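Local coordinates for metal transporter CNNM3 (Homo sapiens, PDB 6DFD), which probably takes part in magnesium efflux across the membrane, its cyclic nucleotide-binding homology domain, the part crystallised here, mediating dimerization, at residues Y110-Q116 and A134-V140. The protein carries 6 engineered substitutions. Sequence-based numbering, arbitrary orientation.
Sequences YFILILQ and AFTYYGV
Run 134-140 antiparallel to strand 110-114, its short strand 137-138 forming the edge of one sheet in the cupin-like beta-barrel of the cyclic nucleotide-binding homology domain. Ile112 and Tyr138 form the hydrogen-bonded pair, Ile112 N to Tyr138 O at 2.9 Å and Tyr138 N to Ile112 O at 2.8 Å; Leu113 and Tyr137 follow as a non-hydrogen-bonded pair, CA atoms 4.1 Å apart. Ile114 N then reaches Thr136 O at 3.0 Å. Because Phe135 turns to positive phi (phi 74°, psi 14°), the pairing leaves regular strand geometry there, yet Phe135 N still donates to Ile114 O at 2.6 Å.

Ile114, with the most surface covered, takes the mt rotamer and brings CD1 to the ring edge of Tyr138, 3.8 Å from CE2; the Tyr138 hydroxyl donates to Thr136 OG1 at 2.9 Å, and that oxygen also bonds the carbonyl of Gly133. On the other face, Phe111 (chi1 t) lays its ring along the partner backbone, CZ 3.7 Å from Tyr137 CB and CE2 3.7 Å from Val140 CG2. Phe135 (chi1 m) receives Leu113 CD2 over one ring face. Gly139, at phi 79°, passes so close to Tyr110 O that a CB would clash.

Helix 47-60 covers the Phe111, Leu113 and Phe135 face, strands 100-102 and 119-123 meet Ile112, Ile114 and Tyr138 within the barrel, and strand 189-195 flanks 110-114 on its other edge, with a classic bulge where Leu115 and Gln116 face Gln190.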
loop_
_atom_site.group_PDB
_atom_site.type_symbol
_atom_site.label_atom_id
_atom_site.label_comp_id
_atom_site.label_asym_id
_atom_site.label_seq_id
_atom_site.Cartn_x
_atom_site.Cartn_y
_atom_site.Cartn_z
ATOM N N TYR A 110 10.261 5.878 -13.351
ATOM C CA TYR A 110 10.271 4.440 -13.560
ATOM C C TYR A 110 9.135 3.771 -12.803
ATOM O O TYR A 110 8.622 4.286 -11.805
ATOM C CB TYR A 110 11.606 3.811 -13.151
ATOM C CG TYR A 110 12.080 4.202 -11.764
ATOM C CD1 TYR A 110 11.536 3.613 -10.635
ATOM C CD2 TYR A 110 13.073 5.160 -11.596
ATOM C CE1 TYR A 110 11.967 3.969 -9.364
ATOM C CE2 TYR A 110 13.518 5.520 -10.329
ATOM C CZ TYR A 110 12.960 4.924 -9.222
ATOM O OH TYR A 110 13.400 5.288 -7.969
ATOM N N PHE A 111 8.747 2.616 -13.331
ATOM C CA PHE A 111 7.773 1.708 -12.750
ATOM C C PHE A 111 8.531 0.559 -12.102
ATOM O O PHE A 111 9.552 0.111 -12.633
ATOM C CB PHE A 111 6.843 1.201 -13.859
ATOM C CG PHE A 111 6.097 -0.059 -13.538
ATOM C CD1 PHE A 111 6.677 -1.306 -13.753
ATOM C CD2 PHE A 111 4.792 -0.006 -13.086
ATOM C CE1 PHE A 111 5.985 -2.462 -13.478
ATOM C CE2 PHE A 111 4.089 -1.170 -12.809
ATOM C CZ PHE A 111 4.685 -2.397 -13.007
ATOM N N ILE A 112 8.047 0.098 -10.950
ATOM C CA ILE A 112 8.659 -1.023 -10.247
ATOM C C ILE A 112 7.602 -2.052 -9.887
ATOM O O ILE A 112 6.511 -1.708 -9.415
ATOM C CB ILE A 112 9.411 -0.559 -8.981
ATOM C CG1 ILE A 112 10.688 0.173 -9.391
ATOM C CG2 ILE A 112 9.741 -1.750 -8.088
ATOM C CD1 ILE A 112 11.374 0.880 -8.266
ATOM N N LEU A 113 7.932 -3.322 -10.108
ATOM C CA LEU A 113 7.165 -4.441 -9.583
ATOM C C LEU A 113 8.108 -5.252 -8.714
ATOM O O LEU A 113 9.246 -5.523 -9.116
ATOM C CB LEU A 113 6.575 -5.315 -10.696
ATOM C CG LEU A 113 5.840 -6.559 -10.177
ATOM C CD1 LEU A 113 4.636 -6.851 -10.982
ATOM C CD2 LEU A 113 6.738 -7.779 -10.198
ATOM N N ILE A 114 7.651 -5.622 -7.525
ATOM C CA ILE A 114 8.477 -6.369 -6.583
ATOM C C ILE A 114 8.355 -7.850 -6.910
ATOM O O ILE A 114 7.276 -8.435 -6.782
ATOM C CB ILE A 114 8.058 -6.090 -5.129
ATOM C CG1 ILE A 114 8.234 -4.607 -4.801
ATOM C CG2 ILE A 114 8.891 -6.953 -4.137
ATOM C CD1 ILE A 114 7.704 -4.228 -3.423
ATOM N N LEU A 115 9.464 -8.468 -7.317
ATOM C CA LEU A 115 9.429 -9.912 -7.535
ATOM C C LEU A 115 9.547 -10.652 -6.217
ATOM O O LEU A 115 8.897 -11.687 -6.012
ATOM C CB LEU A 115 10.563 -10.336 -8.462
ATOM C CG LEU A 115 10.343 -10.635 -9.947
ATOM C CD1 LEU A 115 9.048 -10.102 -10.499
ATOM C CD2 LEU A 115 11.530 -10.133 -10.722
ATOM N N GLN A 116 10.379 -10.132 -5.318
ATOM C CA GLN A 116 10.586 -10.772 -4.031
ATOM C C GLN A 116 10.992 -9.699 -3.033
ATOM O O GLN A 116 11.793 -8.823 -3.359
ATOM C CB GLN A 116 11.673 -11.854 -4.125
ATOM C CG GLN A 116 11.889 -12.637 -2.844
ATOM C CD GLN A 116 13.015 -13.647 -2.962
ATOM O OE1 GLN A 116 13.325 -14.129 -4.051
ATOM N NE2 GLN A 116 13.637 -13.971 -1.834
ATOM N N ALA A 134 5.456 -9.274 -2.378
ATOM C CA ALA A 134 5.766 -9.646 -3.748
ATOM C C ALA A 134 4.578 -9.356 -4.656
ATOM O O ALA A 134 3.423 -9.580 -4.284
ATOM C CB ALA A 134 6.130 -11.129 -3.821
ATOM N N PHE A 135 4.889 -8.838 -5.837
ATOM C CA PHE A 135 3.973 -8.574 -6.941
ATOM C C PHE A 135 3.083 -7.369 -6.672
ATOM O O PHE A 135 2.121 -7.125 -7.419
ATOM C CB PHE A 135 3.179 -9.835 -7.320
ATOM C CG PHE A 135 3.935 -10.710 -8.296
ATOM C CD1 PHE A 135 4.985 -11.503 -7.867
ATOM C CD2 PHE A 135 3.670 -10.654 -9.654
ATOM C CE1 PHE A 135 5.725 -12.265 -8.767
ATOM C CE2 PHE A 135 4.406 -11.415 -10.555
ATOM C CZ PHE A 135 5.426 -12.220 -10.113
ATOM N N THR A 136 3.416 -6.558 -5.669
ATOM C CA THR A 136 2.914 -5.197 -5.636
ATOM C C THR A 136 3.754 -4.348 -6.582
ATOM O O THR A 136 4.897 -4.686 -6.896
ATOM C CB THR A 136 2.932 -4.634 -4.214
ATOM O OG1 THR A 136 4.268 -4.631 -3.703
ATOM C CG2 THR A 136 2.030 -5.475 -3.309
ATOM N N TYR A 137 3.162 -3.270 -7.096
ATOM C CA TYR A 137 3.852 -2.459 -8.091
ATOM C C TYR A 137 3.515 -0.988 -7.903
ATOM O O TYR A 137 2.527 -0.630 -7.261
ATOM C CB TYR A 137 3.505 -2.906 -9.511
ATOM C CG TYR A 137 2.028 -2.877 -9.789
ATOM C CD1 TYR A 137 1.405 -1.713 -10.202
ATOM C CD2 TYR A 137 1.253 -4.016 -9.623
ATOM C CE1 TYR A 137 0.040 -1.687 -10.466
ATOM C CE2 TYR A 137 -0.107 -3.998 -9.880
ATOM C CZ TYR A 137 -0.703 -2.831 -10.298
ATOM O OH TYR A 137 -2.053 -2.805 -10.553
ATOM N N TYR A 138 4.365 -0.141 -8.486
ATOM C CA TYR A 138 4.410 1.286 -8.197
ATOM C C TYR A 138 4.854 2.016 -9.450
ATOM O O TYR A 138 5.499 1.442 -10.328
ATOM C CB TYR A 138 5.387 1.610 -7.049
ATOM C CG TYR A 138 5.173 0.692 -5.880
ATOM C CD1 TYR A 138 4.274 1.018 -4.876
ATOM C CD2 TYR A 138 5.800 -0.543 -5.825
ATOM C CE1 TYR A 138 4.026 0.149 -3.829
ATOM C CE2 TYR A 138 5.556 -1.421 -4.789
ATOM C CZ TYR A 138 4.665 -1.067 -3.793
ATOM O OH TYR A 138 4.402 -1.938 -2.752
ATOM N N GLY A 139 4.511 3.298 -9.511
ATOM C CA GLY A 139 5.068 4.178 -10.520
ATOM C C GLY A 139 4.454 4.053 -11.893
ATOM O O GLY A 139 5.093 4.437 -12.873
ATOM N N VAL A 140 3.231 3.525 -11.999
ATOM C CA VAL A 140 2.569 3.439 -13.303
ATOM C C VAL A 140 2.471 4.815 -13.943
ATOM O O VAL A 140 2.648 4.966 -15.159
ATOM C CB VAL A 140 1.181 2.785 -13.154
ATOM C CG1 VAL A 140 0.348 2.953 -14.420
ATOM C CG2 VAL A 140 1.333 1.308 -12.823
#